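Local coordinates for CrtC domain-containing protein (Fusarium vanettenii 77-13-4, PDB 7A0Q) that probably hydrates the isoflavonoid phytoalexin kievitone, acting as a kievitone hydratase built from two lipocalin-like domains, at residues 76-88 with 116-128. Residues are numbered along the deposited sequence; the frame is centred on the assembly and turned at random.
Sequences LAHYLDNPVYTYF and LDVSVGNNGIKSE
Y79 OH is gripped by a water 2.8 Å away and by T110; the same water accepts a hydrogen bond from the backbone N of S119, tying the tyrosine to strand 117-120 without any direct hydrogen bond between the two segments. V118 sets its CB over the centre of one face of the Y79 ring in a CH-pi contact, 3.5 Å from the centroid and 8° off the normal, while the carbonyl O of S119 lies at the ring edge, 3.4 Å from CE2. F88, its CG swung anti to the backbone N (chi1 -177°), lays one face of its ring over the N123-G124 peptide, N123 CB 3.4 Å from CD2 and G124 CA 3.5 Å from CE1, with I125 CG1 at the ring edge. V120 CG2 touches both aromatic residues, 3.9 Å from Y79 CE2 and 4.1 Å from F88 CB. N123 turns its amide back to the turn, ND2 donating to V120 O at 2.9 Å, with OD1 taken by the backbone N of N141. Thus two antiparallel hairpins stack face to face, their strands nearly perpendicular (85° between 76-81 and 123-127); the contact supplies T86 and S119 to the magnesium site, which S109 completes, an orthogonal packing consistent with the CrtC N-terminal lipocalin domain.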
ATOM      1  N   LEU A  76      -0.980   4.615  -7.744  1.00 17.38           N
ATOM      2  CA  LEU A  76      -1.373   3.354  -7.132  1.00 14.90           C
ATOM      3  C   LEU A  76      -1.652   2.311  -8.203  1.00 16.11           C
ATOM      4  O   LEU A  76      -2.250   2.620  -9.234  1.00 16.35           O
ATOM      5  CB  LEU A  76      -2.632   3.545  -6.298  1.00 19.24           C
ATOM      6  CG  LEU A  76      -2.494   3.967  -4.844  1.00 28.23           C
ATOM      7  CD1 LEU A  76      -1.442   5.051  -4.618  1.00 32.53           C
ATOM      8  CD2 LEU A  76      -3.842   4.450  -4.406  1.00 32.44           C
ATOM      9  N   ALA A  77      -1.218   1.077  -7.956  1.00 16.02           N
ATOM     10  CA  ALA A  77      -1.560  -0.060  -8.802  1.00 13.81           C
ATOM     11  C   ALA A  77      -1.890  -1.241  -7.903  1.00 15.63           C
ATOM     12  O   ALA A  77      -1.183  -1.485  -6.921  1.00 16.75           O
ATOM     13  CB  ALA A  77      -0.415  -0.441  -9.739  1.00 16.21           C
ATOM     14  N   HIS A  78      -2.946  -1.986  -8.241  1.00 15.43           N
ATOM     15  CA  HIS A  78      -3.359  -3.089  -7.382  1.00 14.95           C
ATOM     16  C   HIS A  78      -4.054  -4.168  -8.201  1.00 15.35           C
ATOM     17  O   HIS A  78      -5.017  -3.868  -8.911  1.00 16.26           O
ATOM     18  CB  HIS A  78      -4.300  -2.575  -6.295  1.00 15.60           C
ATOM     19  CG  HIS A  78      -4.846  -3.651  -5.412  1.00 15.72           C
ATOM     20  ND1 HIS A  78      -6.161  -3.676  -5.005  1.00 17.71           N
ATOM     21  CD2 HIS A  78      -4.257  -4.741  -4.863  1.00 15.36           C
ATOM     22  CE1 HIS A  78      -6.358  -4.731  -4.231  1.00 19.93           C
ATOM     23  NE2 HIS A  78      -5.220  -5.400  -4.137  1.00 17.62           N
ATOM     24  N   TYR A  79      -3.583  -5.412  -8.082  1.00 15.23           N
ATOM     25  CA  TYR A  79      -4.256  -6.574  -8.661  1.00 15.39           C
ATOM     26  C   TYR A  79      -4.710  -7.498  -7.543  1.00 15.70           C
ATOM     27  O   TYR A  79      -3.927  -7.821  -6.648  1.00 15.33           O
ATOM     28  CB  TYR A  79      -3.337  -7.347  -9.613  1.00 15.82           C
ATOM     29  CG  TYR A  79      -4.002  -8.530 -10.295  1.00 16.10           C
ATOM     30  CD1 TYR A  79      -4.101  -9.768  -9.662  1.00 17.30           C
ATOM     31  CD2 TYR A  79      -4.513  -8.408 -11.584  1.00 16.41           C
ATOM     32  CE1 TYR A  79      -4.702 -10.858 -10.298  1.00 18.43           C
ATOM     33  CE2 TYR A  79      -5.113  -9.490 -12.222  1.00 16.30           C
ATOM     34  CZ  TYR A  79      -5.209 -10.703 -11.572  1.00 18.85           C
ATOM     35  OH  TYR A  79      -5.796 -11.770 -12.220  1.00 18.64           O
ATOM     36  N   LEU A  80      -5.962  -7.942  -7.610  1.00 16.23           N
ATOM     37  CA  LEU A  80      -6.507  -8.866  -6.622  1.00 15.33           C
ATOM     38  C   LEU A  80      -7.025 -10.113  -7.324  1.00 19.00           C
ATOM     39  O   LEU A  80      -7.828 -10.018  -8.261  1.00 18.98           O
ATOM     40  CB  LEU A  80      -7.635  -8.211  -5.815  1.00 17.52           C
ATOM     41  CG  LEU A  80      -8.231  -9.127  -4.739  1.00 17.88           C
ATOM     42  CD1 LEU A  80      -7.230  -9.378  -3.623  1.00 20.72           C
ATOM     43  CD2 LEU A  80      -9.518  -8.555  -4.168  1.00 23.11           C
ATOM     44  N   ASP A  81      -6.568 -11.279  -6.873  1.00 17.35           N
ATOM     45  CA  ASP A  81      -7.171 -12.540  -7.278  1.00 19.38           C
ATOM     46  C   ASP A  81      -8.192 -12.965  -6.232  1.00 24.41           C
ATOM     47  O   ASP A  81      -7.906 -12.934  -5.034  1.00 23.75           O
ATOM     48  CB  ASP A  81      -6.134 -13.644  -7.461  1.00 18.90           C
ATOM     49  CG  ASP A  81      -6.784 -14.956  -7.852  1.00 24.36           C
ATOM     50  OD1 ASP A  81      -7.300 -15.030  -8.987  1.00 23.11           O
ATOM     51  OD2 ASP A  81      -6.821 -15.887  -7.017  1.00 27.43           O
ATOM     52  N   ASN A  82      -9.375 -13.365  -6.691  1.00 21.76           N
ATOM     53  CA  ASN A  82     -10.483 -13.749  -5.823  1.00 27.32           C
ATOM     54  C   ASN A  82     -11.229 -14.887  -6.503  1.00 26.70           C
ATOM     55  O   ASN A  82     -11.208 -14.980  -7.735  1.00 29.56           O
ATOM     56  CB  ASN A  82     -11.404 -12.541  -5.568  1.00 31.72           C
ATOM     57  CG  ASN A  82     -12.660 -12.895  -4.804  1.00 36.18           C
ATOM     58  OD1 ASN A  82     -13.663 -13.305  -5.389  1.00 42.39           O
ATOM     59  ND2 ASN A  82     -12.617 -12.726  -3.491  1.00 34.34           N
ATOM     60  N   PRO A  83     -11.862 -15.785  -5.741  1.00 33.42           N
ATOM     61  CA  PRO A  83     -12.550 -16.919  -6.386  1.00 32.36           C
ATOM     62  C   PRO A  83     -13.671 -16.510  -7.329  1.00 29.76           C
ATOM     63  O   PRO A  83     -13.955 -17.239  -8.290  1.00 36.62           O
ATOM     64  CB  PRO A  83     -13.080 -17.723  -5.192  1.00 33.21           C
ATOM     65  CG  PRO A  83     -12.140 -17.400  -4.088  1.00 39.32           C
ATOM     66  CD  PRO A  83     -11.775 -15.958  -4.280  1.00 30.09           C
ATOM     67  N   VAL A  84     -14.308 -15.365  -7.100  1.00 29.91           N
ATOM     68  CA  VAL A  84     -15.434 -14.940  -7.929  1.00 32.19           C
ATOM     69  C   VAL A  84     -14.970 -14.157  -9.149  1.00 35.65           C
ATOM     70  O   VAL A  84     -15.536 -14.297 -10.235  1.00 32.03           O
ATOM     71  CB  VAL A  84     -16.422 -14.120  -7.077  1.00 31.56           C
ATOM     72  CG1 VAL A  84     -17.653 -13.744  -7.895  1.00 35.27           C
ATOM     73  CG2 VAL A  84     -16.810 -14.904  -5.828  1.00 37.53           C
ATOM     74  N   TYR A  85     -13.950 -13.319  -8.992  1.00 26.78           N
ATOM     75  CA  TYR A  85     -13.470 -12.478 -10.078  1.00 25.33           C
ATOM     76  C   TYR A  85     -12.057 -12.038  -9.735  1.00 24.91           C
ATOM     77  O   TYR A  85     -11.575 -12.241  -8.620  1.00 26.62           O
ATOM     78  CB  TYR A  85     -14.383 -11.260 -10.302  1.00 24.58           C
ATOM     79  CG  TYR A  85     -14.699 -10.459  -9.045  1.00 27.27           C
ATOM     80  CD1 TYR A  85     -13.704  -9.757  -8.369  1.00 27.46           C
ATOM     81  CD2 TYR A  85     -15.992 -10.397  -8.541  1.00 30.78           C
ATOM     82  CE1 TYR A  85     -13.985  -9.023  -7.230  1.00 25.37           C
ATOM     83  CE2 TYR A  85     -16.284  -9.669  -7.397  1.00 28.75           C
ATOM     84  CZ  TYR A  85     -15.275  -8.988  -6.742  1.00 25.89           C
ATOM     85  OH  TYR A  85     -15.549  -8.261  -5.605  1.00 29.28           O
ATOM     86  N   THR A  86     -11.396 -11.432 -10.712  1.00 21.55           N
ATOM     87  CA  THR A  86     -10.157 -10.712 -10.475  1.00 21.60           C
ATOM     88  C   THR A  86     -10.407  -9.241 -10.751  1.00 20.33           C
ATOM     89  O   THR A  86     -11.401  -8.868 -11.375  1.00 19.52           O
ATOM     90  CB  THR A  86      -9.030 -11.212 -11.384  1.00 19.46           C
ATOM     91  OG1 THR A  86      -9.340 -10.848 -12.736  1.00 23.01           O
ATOM     92  CG2 THR A  86      -8.885 -12.709 -11.300  1.00 24.45           C
ATOM     93  N   TYR A  87      -9.479  -8.394 -10.319  1.00 18.86           N
ATOM     94  CA  TYR A  87      -9.533  -7.026 -10.799  1.00 17.55           C
ATOM     95  C   TYR A  87      -8.155  -6.401 -10.748  1.00 18.50           C
ATOM     96  O   TYR A  87      -7.259  -6.853 -10.030  1.00 17.10           O
ATOM     97  CB  TYR A  87     -10.547  -6.160 -10.038  1.00 16.85           C
ATOM     98  CG  TYR A  87     -10.335  -5.914  -8.553  1.00 17.47           C
ATOM     99  CD1 TYR A  87      -9.292  -5.120  -8.082  1.00 17.56           C
ATOM    100  CD2 TYR A  87     -11.246  -6.398  -7.629  1.00 16.10           C
ATOM    101  CE1 TYR A  87      -9.142  -4.868  -6.717  1.00 17.31           C
ATOM    102  CE2 TYR A  87     -11.108  -6.139  -6.264  1.00 17.15           C
ATOM    103  CZ  TYR A  87     -10.051  -5.379  -5.816  1.00 20.85           C
ATOM    104  OH  TYR A  87      -9.905  -5.114  -4.470  1.00 19.05           O
ATOM    105  N   PHE A  88      -7.989  -5.385 -11.582  1.00 17.48           N
ATOM    106  CA  PHE A  88      -6.883  -4.452 -11.487  1.00 15.23           C
ATOM    107  C   PHE A  88      -7.470  -3.069 -11.293  1.00 18.32           C
ATOM    108  O   PHE A  88      -8.456  -2.708 -11.945  1.00 20.44           O
ATOM    109  CB  PHE A  88      -6.009  -4.482 -12.751  1.00 16.00           C
ATOM    110  CG  PHE A  88      -4.801  -3.574 -12.682  1.00 17.07           C
ATOM    111  CD1 PHE A  88      -3.640  -3.979 -12.024  1.00 18.20           C
ATOM    112  CD2 PHE A  88      -4.825  -2.319 -13.286  1.00 18.06           C
ATOM    113  CE1 PHE A  88      -2.521  -3.137 -11.972  1.00 19.68           C
ATOM    114  CE2 PHE A  88      -3.716  -1.475 -13.241  1.00 20.75           C
ATOM    115  CZ  PHE A  88      -2.557  -1.886 -12.581  1.00 18.22           C
ATOM    116  N   LEU A 116       5.511 -14.157 -11.792  1.00 15.89           N
ATOM    117  CA  LEU A 116       4.592 -13.079 -11.455  1.00 18.00           C
ATOM    118  C   LEU A 116       4.255 -12.325 -12.737  1.00 17.43           C
ATOM    119  O   LEU A 116       5.114 -11.646 -13.310  1.00 16.12           O
ATOM    120  CB  LEU A 116       5.193 -12.147 -10.400  1.00 16.03           C
ATOM    121  CG  LEU A 116       4.391 -10.873 -10.121  1.00 16.00           C
ATOM    122  CD1 LEU A 116       2.923 -11.202  -9.850  1.00 17.12           C
ATOM    123  CD2 LEU A 116       5.013 -10.123  -8.947  1.00 17.04           C
ATOM    124  N   ASP A 117       3.000 -12.451 -13.174  1.00 17.09           N
ATOM    125  CA  ASP A 117       2.506 -11.731 -14.352  1.00 17.95           C
ATOM    126  C   ASP A 117       0.977 -11.737 -14.228  1.00 18.32           C
ATOM    127  O   ASP A 117       0.308 -12.653 -14.712  1.00 17.24           O
ATOM    128  CB  ASP A 117       2.986 -12.375 -15.652  1.00 17.98           C
ATOM    129  CG  ASP A 117       2.666 -11.540 -16.889  1.00 21.38           C
ATOM    130  OD1 ASP A 117       1.830 -10.623 -16.820  1.00 19.19           O
ATOM    131  OD2 ASP A 117       3.235 -11.832 -17.966  1.00 21.57           O
ATOM    132  N   VAL A 118       0.443 -10.724 -13.549  1.00 15.69           N
ATOM    133  CA  VAL A 118      -0.993 -10.614 -13.313  1.00 15.80           C
ATOM    134  C   VAL A 118      -1.512  -9.409 -14.083  1.00 17.26           C
ATOM    135  O   VAL A 118      -0.867  -8.350 -14.122  1.00 17.36           O
ATOM    136  CB  VAL A 118      -1.344 -10.508 -11.813  1.00 16.82           C
ATOM    137  CG1 VAL A 118      -1.021 -11.835 -11.067  1.00 15.44           C
ATOM    138  CG2 VAL A 118      -0.646  -9.314 -11.169  1.00 15.75           C
ATOM    139  N   SER A 119      -2.675  -9.567 -14.708  1.00 18.09           N
ATOM    140  CA  SER A 119      -3.180  -8.488 -15.541  1.00 16.43           C
ATOM    141  C   SER A 119      -4.680  -8.616 -15.745  1.00 19.47           C
ATOM    142  O   SER A 119      -5.255  -9.704 -15.656  1.00 19.15           O
ATOM    143  CB  SER A 119      -2.476  -8.479 -16.901  1.00 21.01           C
ATOM    144  OG  SER A 119      -2.730  -9.694 -17.587  1.00 21.75           O
ATOM    145  N   VAL A 120      -5.304  -7.476 -16.023  1.00 18.70           N
ATOM    146  CA  VAL A 120      -6.634  -7.416 -16.619  1.00 21.08           C
ATOM    147  C   VAL A 120      -6.483  -6.506 -17.830  1.00 20.85           C
ATOM    148  O   VAL A 120      -6.204  -5.309 -17.675  1.00 22.39           O
ATOM    149  CB  VAL A 120      -7.710  -6.888 -15.656  1.00 20.12           C
ATOM    150  CG1 VAL A 120      -9.068  -6.821 -16.363  1.00 22.70           C
ATOM    151  CG2 VAL A 120      -7.807  -7.767 -14.396  1.00 20.79           C
ATOM    152  N   GLY A 121      -6.635  -7.068 -19.026  1.00 23.15           N
ATOM    153  CA  GLY A 121      -6.346  -6.259 -20.192  1.00 22.85           C
ATOM    154  C   GLY A 121      -4.869  -5.909 -20.249  1.00 18.76           C
ATOM    155  O   GLY A 121      -4.003  -6.677 -19.826  1.00 24.10           O
ATOM    156  N   ASN A 122      -4.581  -4.721 -20.777  1.00 20.83           N
ATOM    157  CA  ASN A 122      -3.204  -4.235 -20.892  1.00 22.12           C
ATOM    158  C   ASN A 122      -2.773  -3.454 -19.662  1.00 19.58           C
ATOM    159  O   ASN A 122      -2.125  -2.411 -19.765  1.00 21.65           O
ATOM    160  CB  ASN A 122      -3.058  -3.385 -22.151  1.00 27.86           C
ATOM    161  CG  ASN A 122      -1.628  -3.344 -22.669  1.00 37.56           C
ATOM    162  OD1 ASN A 122      -0.754  -4.083 -22.199  1.00 41.77           O
ATOM    163  ND2 ASN A 122      -1.380  -2.473 -23.642  1.00 41.41           N
ATOM    164  N   ASN A 123      -3.146  -3.940 -18.479  1.00 20.04           N
ATOM    165  CA  ASN A 123      -2.855  -3.312 -17.202  1.00 18.18           C
ATOM    166  C   ASN A 123      -2.480  -4.419 -16.235  1.00 18.30           C
ATOM    167  O   ASN A 123      -3.112  -5.475 -16.247  1.00 19.13           O
ATOM    168  CB  ASN A 123      -4.074  -2.562 -16.641  1.00 18.66           C
ATOM    169  CG  ASN A 123      -4.869  -1.839 -17.711  1.00 21.45           C
ATOM    170  OD1 ASN A 123      -4.475  -0.774 -18.170  1.00 20.62           O
ATOM    171  ND2 ASN A 123      -6.013  -2.405 -18.094  1.00 22.08           N
ATOM    172  N   GLY A 124      -1.473  -4.200 -15.398  1.00 16.88           N
ATOM    173  CA  GLY A 124      -1.163  -5.226 -14.417  1.00 15.24           C
ATOM    174  C   GLY A 124       0.134  -4.968 -13.665  1.00 14.87           C
ATOM    175  O   GLY A 124       0.649  -3.843 -13.626  1.00 15.08           O
ATOM    176  N   ILE A 125       0.620  -6.038 -13.031  1.00 15.28           N
ATOM    177  CA  ILE A 125       1.871  -6.041 -12.276  1.00 13.04           C
ATOM    178  C   ILE A 125       2.645  -7.280 -12.693  1.00 16.83           C
ATOM    179  O   ILE A 125       2.074  -8.371 -12.793  1.00 15.42           O
ATOM    180  CB  ILE A 125       1.621  -6.016 -10.753  1.00 13.33           C
ATOM    181  CG1 ILE A 125       0.955  -4.690 -10.345  1.00 13.24           C
ATOM    182  CG2 ILE A 125       2.927  -6.229  -9.984  1.00 17.19           C
ATOM    183  CD1 ILE A 125       0.452  -4.660  -8.903  1.00 15.42           C
ATOM    184  N   LYS A 126       3.925  -7.116 -13.004  1.00 15.01           N
ATOM    185  CA  LYS A 126       4.686  -8.285 -13.410  1.00 16.56           C
ATOM    186  C   LYS A 126       6.122  -8.165 -12.934  1.00 16.69           C
ATOM    187  O   LYS A 126       6.652  -7.064 -12.755  1.00 17.95           O
ATOM    188  CB  LYS A 126       4.656  -8.477 -14.934  1.00 21.70           C
ATOM    189  CG  LYS A 126       5.308  -7.353 -15.714  1.00 23.23           C
ATOM    190  CD  LYS A 126       5.174  -7.560 -17.240  1.00 25.35           C
ATOM    191  CE  LYS A 126       5.885  -8.828 -17.703  1.00 30.26           C
ATOM    192  NZ  LYS A 126       5.998  -8.893 -19.201  1.00 36.25           N
ATOM    193  N   SER A 127       6.760  -9.312 -12.767  1.00 16.48           N
ATOM    194  CA  SER A 127       8.173  -9.314 -12.455  1.00 16.08           C
ATOM    195  C   SER A 127       8.979  -9.310 -13.748  1.00 18.78           C
ATOM    196  O   SER A 127       8.622  -9.981 -14.722  1.00 22.10           O
ATOM    197  CB  SER A 127       8.546 -10.524 -11.609  1.00 18.25           C
ATOM    198  OG  SER A 127       9.948 -10.716 -11.631  1.00 18.02           O
ATOM    199  N   GLU A 128      10.065  -8.539 -13.743  1.00 16.69           N
ATOM    200  CA  GLU A 128      11.041  -8.503 -14.827  1.00 17.18           C
ATOM    201  C   GLU A 128      12.394  -9.002 -14.338  1.00 20.25           C
ATOM    202  O   GLU A 128      13.438  -8.587 -14.842  1.00 22.25           O
ATOM    203  CB  GLU A 128      11.178  -7.093 -15.401  1.00 18.91           C
ATOM    204  CG  GLU A 128       9.878  -6.414 -15.822  1.00 23.68           C
ATOM    205  CD  GLU A 128       9.358  -6.899 -17.163  1.00 28.40           C
ATOM    206  OE1 GLU A 128       9.838  -7.953 -17.640  1.00 29.05           O
ATOM    207  OE2 GLU A 128       8.469  -6.223 -17.744  1.00 24.38           O
TER
HETATM  208  O   HOH W   1      -3.835 -12.186 -14.208  1.00 18.52           O